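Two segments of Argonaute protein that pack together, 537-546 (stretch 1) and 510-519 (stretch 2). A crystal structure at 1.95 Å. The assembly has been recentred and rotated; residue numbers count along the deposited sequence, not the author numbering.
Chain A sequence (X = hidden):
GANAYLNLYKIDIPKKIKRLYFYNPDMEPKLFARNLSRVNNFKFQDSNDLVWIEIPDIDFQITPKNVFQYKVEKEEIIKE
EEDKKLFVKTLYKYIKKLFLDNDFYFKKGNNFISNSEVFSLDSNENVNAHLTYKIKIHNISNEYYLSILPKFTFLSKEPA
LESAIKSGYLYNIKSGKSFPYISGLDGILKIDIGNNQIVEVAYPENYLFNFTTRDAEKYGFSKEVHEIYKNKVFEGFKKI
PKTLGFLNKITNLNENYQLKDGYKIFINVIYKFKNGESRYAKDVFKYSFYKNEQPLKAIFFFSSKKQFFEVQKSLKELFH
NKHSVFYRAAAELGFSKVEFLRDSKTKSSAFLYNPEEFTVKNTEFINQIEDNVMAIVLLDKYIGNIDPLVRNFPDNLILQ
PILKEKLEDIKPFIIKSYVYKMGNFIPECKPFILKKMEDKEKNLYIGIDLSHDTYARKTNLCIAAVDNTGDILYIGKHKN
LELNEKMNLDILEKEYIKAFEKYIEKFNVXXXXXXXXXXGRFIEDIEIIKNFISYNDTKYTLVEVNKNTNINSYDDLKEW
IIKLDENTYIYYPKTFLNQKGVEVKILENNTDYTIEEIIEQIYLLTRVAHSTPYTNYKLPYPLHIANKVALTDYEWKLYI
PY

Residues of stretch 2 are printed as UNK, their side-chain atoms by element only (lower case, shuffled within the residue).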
# COMPACT_ATOMS: atom_id res chain seq x y z
N ASP A 537 -19.73 -10.51 24.23
CA ASP A 537 -21.00 -10.43 23.52
C ASP A 537 -21.10 -9.15 22.69
O ASP A 537 -22.01 -8.35 22.90
CB ASP A 537 -22.17 -10.49 24.50
CG ASP A 537 -22.49 -11.90 24.95
OD1 ASP A 537 -23.26 -12.59 24.25
OD2 ASP A 537 -21.96 -12.33 26.00
N THR A 538 -20.18 -8.96 21.76
CA THR A 538 -20.18 -7.77 20.91
C THR A 538 -20.38 -8.17 19.45
O THR A 538 -19.84 -9.17 18.99
CB THR A 538 -18.88 -6.95 21.09
OG1 THR A 538 -19.04 -5.66 20.48
CG2 THR A 538 -17.69 -7.64 20.47
N LYS A 539 -21.19 -7.38 18.75
CA LYS A 539 -21.44 -7.60 17.34
C LYS A 539 -20.30 -6.99 16.53
O LYS A 539 -19.74 -5.95 16.90
CB LYS A 539 -22.80 -7.02 16.95
CG LYS A 539 -23.94 -7.73 17.69
CD LYS A 539 -25.24 -6.93 17.76
CE LYS A 539 -25.12 -5.61 18.46
NZ LYS A 539 -26.36 -4.82 18.23
N TYR A 540 -19.92 -7.65 15.44
CA TYR A 540 -18.70 -7.30 14.73
C TYR A 540 -18.86 -7.61 13.24
O TYR A 540 -19.87 -8.16 12.80
CB TYR A 540 -17.50 -8.05 15.30
CG TYR A 540 -17.65 -9.54 15.20
CD1 TYR A 540 -18.27 -10.26 16.21
CD2 TYR A 540 -17.20 -10.23 14.08
CE1 TYR A 540 -18.43 -11.62 16.12
CE2 TYR A 540 -17.36 -11.60 13.98
CZ TYR A 540 -17.97 -12.29 15.01
OH TYR A 540 -18.14 -13.64 14.94
N THR A 541 -17.82 -7.25 12.48
CA THR A 541 -17.71 -7.61 11.08
C THR A 541 -16.23 -7.79 10.75
O THR A 541 -15.39 -7.04 11.25
CB THR A 541 -18.34 -6.56 10.16
OG1 THR A 541 -18.07 -6.89 8.79
CG2 THR A 541 -17.78 -5.17 10.46
N LEU A 542 -15.93 -8.79 9.93
CA LEU A 542 -14.57 -9.10 9.52
C LEU A 542 -14.41 -8.69 8.06
O LEU A 542 -15.14 -9.18 7.19
CB LEU A 542 -14.25 -10.58 9.72
CG LEU A 542 -14.32 -11.00 11.18
CD1 LEU A 542 -13.75 -12.40 11.37
CD2 LEU A 542 -13.59 -9.98 12.03
N VAL A 543 -13.45 -7.81 7.80
CA VAL A 543 -13.30 -7.17 6.50
C VAL A 543 -11.88 -7.38 6.00
O VAL A 543 -10.91 -7.13 6.72
CB VAL A 543 -13.62 -5.67 6.57
CG1 VAL A 543 -13.48 -5.03 5.21
CG2 VAL A 543 -15.02 -5.44 7.13
N GLU A 544 -11.76 -7.85 4.76
CA GLU A 544 -10.47 -7.99 4.09
C GLU A 544 -10.32 -6.85 3.09
O GLU A 544 -11.18 -6.66 2.23
CB GLU A 544 -10.35 -9.34 3.39
CG GLU A 544 -10.33 -10.52 4.33
CD GLU A 544 -10.21 -11.84 3.60
OE1 GLU A 544 -10.48 -11.87 2.38
OE2 GLU A 544 -9.83 -12.85 4.24
N VAL A 545 -9.23 -6.10 3.21
CA VAL A 545 -8.95 -4.94 2.36
C VAL A 545 -7.71 -5.24 1.54
O VAL A 545 -6.66 -5.60 2.09
CB VAL A 545 -8.77 -3.66 3.20
CG1 VAL A 545 -8.48 -2.48 2.30
CG2 VAL A 545 -10.00 -3.40 4.05
N ASN A 546 -7.83 -5.09 0.22
CA ASN A 546 -6.72 -5.32 -0.70
C ASN A 546 -6.43 -4.01 -1.42
O ASN A 546 -7.13 -3.65 -2.38
CB ASN A 546 -7.05 -6.44 -1.69
CG ASN A 546 -5.90 -6.77 -2.62
OD1 ASN A 546 -4.79 -6.24 -2.47
ND2 ASN A 546 -6.14 -7.65 -3.58
N UNK A 510 -19.49 -0.40 26.21
CA UNK A 510 -18.92 -1.22 25.16
C UNK A 510 -19.35 -0.69 23.80
O UNK A 510 -20.44 -0.11 23.67
o UNK A 510 -18.30 -3.47 25.85
c UNK A 510 -19.35 -2.68 25.31
N UNK A 511 -18.52 -0.84 22.77
CA UNK A 511 -18.98 -0.55 21.42
C UNK A 511 -20.07 -1.53 21.01
O UNK A 511 -19.96 -2.73 21.25
c UNK A 511 -17.72 -0.72 20.56
c UNK A 511 -17.14 -1.35 22.79
c UNK A 511 -16.86 -1.66 21.35
N UNK A 512 -21.13 -1.00 20.42
CA UNK A 512 -22.19 -1.89 19.96
C UNK A 512 -21.73 -2.72 18.78
O UNK A 512 -22.13 -3.88 18.64
c UNK A 512 -24.79 -2.63 21.07
o UNK A 512 -24.52 -3.85 21.11
c UNK A 512 -24.71 -1.91 19.74
c UNK A 512 -23.45 -1.09 19.61
o UNK A 512 -25.09 -1.98 22.09
N UNK A 513 -20.88 -2.16 17.93
CA UNK A 513 -20.34 -2.86 16.77
C UNK A 513 -18.84 -2.64 16.70
O UNK A 513 -18.33 -1.59 17.11
o UNK A 513 -23.20 -3.38 15.52
c UNK A 513 -21.02 -2.40 15.48
n UNK A 513 -23.07 -1.16 15.79
c UNK A 513 -22.53 -2.35 15.60
N UNK A 514 -18.13 -3.63 16.16
CA UNK A 514 -16.68 -3.60 16.05
C UNK A 514 -16.29 -3.96 14.63
O UNK A 514 -16.58 -5.07 14.16
c UNK A 514 -16.00 -4.54 17.06
c UNK A 514 -14.49 -4.50 16.88
c UNK A 514 -16.37 -4.17 18.48
N UNK A 515 -15.65 -3.02 13.93
CA UNK A 515 -15.19 -3.23 12.57
C UNK A 515 -13.72 -3.63 12.60
O UNK A 515 -12.87 -2.86 13.07
c UNK A 515 -15.37 -1.96 11.73
c UNK A 515 -17.33 -1.61 10.21
c UNK A 515 -16.81 -1.58 11.49
c UNK A 515 -18.94 -0.82 12.31
c UNK A 515 -19.45 -0.87 11.03
c UNK A 515 -18.65 -1.26 9.98
c UNK A 515 -17.62 -1.17 12.53
N UNK A 516 -13.42 -4.83 12.11
CA UNK A 516 -12.05 -5.33 12.04
C UNK A 516 -11.65 -5.32 10.57
O UNK A 516 -12.09 -6.17 9.79
c UNK A 516 -10.50 -7.26 12.46
c UNK A 516 -11.91 -6.73 12.66
c UNK A 516 -12.26 -6.70 14.15
c UNK A 516 -13.71 -6.99 14.45
N UNK A 517 -10.82 -4.36 10.20
CA UNK A 517 -10.34 -4.22 8.83
C UNK A 517 -8.93 -4.78 8.76
O UNK A 517 -8.05 -4.38 9.53
c UNK A 517 -10.37 -2.76 8.39
c UNK A 517 -12.88 -2.47 8.58
c UNK A 517 -11.38 -0.47 8.49
c UNK A 517 -11.51 -1.91 8.95
N UNK A 518 -8.71 -5.72 7.84
CA UNK A 518 -7.46 -6.45 7.73
C UNK A 518 -6.73 -6.06 6.45
O UNK A 518 -7.34 -6.02 5.38
n UNK A 518 -3.32 -11.69 8.78
c UNK A 518 -6.50 -8.83 7.48
c UNK A 518 -5.45 -8.71 8.58
n UNK A 518 -5.25 -11.19 9.90
c UNK A 518 -7.71 -7.96 7.76
n UNK A 518 -4.38 -9.69 8.39
c UNK A 518 -4.32 -10.85 9.02
N UNK A 519 -5.44 -5.78 6.57
CA UNK A 519 -4.58 -5.53 5.41
C UNK A 519 -4.33 -6.87 4.73
O UNK A 519 -3.46 -7.64 5.14
c UNK A 519 -3.28 -4.86 5.84
o UNK A 519 -1.14 -4.35 4.94
o UNK A 519 -2.77 -4.69 3.51
c UNK A 519 -2.33 -4.62 4.68
O HOH W 1 -20.48 -4.93 22.89

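Position 510 carries one carbon and one oxygen; nothing on stretch 1 lies within 4.5 Å of them. A single hydroxymethyl group identifies S510.

Position 511 has three carbons that close a ring onto the backbone N, which defines proline, P511. The ring comes no nearer to stretch 1 than P511 CG to T538 OG1, 4.6 Å. P511 O lies 2.8 Å from water 1, which donates to it, and the same water is 2.9 Å from T538 OG1, so the water bridges the two stretches.

Position 512 has three carbons in a row, the third bearing two oxygens: a carboxylate on a two-methylene arm, hence E512. Its CB points away from stretch 1, but the arm folds back, and E512 OE2 reaches 3.2 Å from K539 CE and 3.6 Å from K539 NZ, a salt bridge.

Position 513 shows two carbons, the second carrying two more atoms, one oxygen and one nitrogen. That is a carboxamide one carbon from the backbone, so N513. N513 OD1 is 3.9 Å from K539 CB and finds no polar partner anywhere.

At position 514, one carbon forks directly into two others, the beta-branched pattern of V514. V514 CB stands 4.2 Å from Y540 CB.

Position 515 consists of one carbon followed by a six-carbon ring with no heteroatom, so F515. T541 CG2 sits over one face of the ring, 4.0 Å from the F515 centroid and 29° off the normal, a CH-pi contact.

Position 516 has four carbons forked at the first, with one arm two carbons long: I516. I516 CB lies 3.7 Å from L542 CD2, and I516 CD1 extends to 4.0 Å from Y540 CB.

Position 517 also has four carbons, but the fork is at the second, giving L517. L517 CD2 is 3.9 Å from V543 CB.

Position 518 has three carbons, a nitrogen, then a carbon holding two further nitrogens, a guanidinium: R518. R518 CB lies 3.5 Å from V543 O; the end leads away from stretch 1 to hydrogen bonds elsewhere in the structure.

Position 519 has two carbons, the second carrying two oxygens, the short carboxylate of D519. D519 OD1 comes to 4.2 Å from V545 O, with no hydrogen bond across the stretches.

The contact is a parallel strand pair, the axes 15° apart and 4.5 Å at closest approach. The ladder begins with a weak bond, V514 N to K539 O (2.9 Å, 130°), and continues through T541 N to V514 O (3.0 Å), I516 N to T541 O (3.1 Å), V543 N to I516 O (2.9 Å), R518 N to V543 O (2.8 Å) and V545 N to R518 O (2.9 Å). Bridged residues share a face: V514, I516 and R518 with Y540, L542 and E544; N513, F515, L517 and D519 with K539, T541, V543 and V545. Backbone bonds set the register, and apolar contacts add to each face, beside polar side chains.

Stretch 2 510-519: SPENVFILRD
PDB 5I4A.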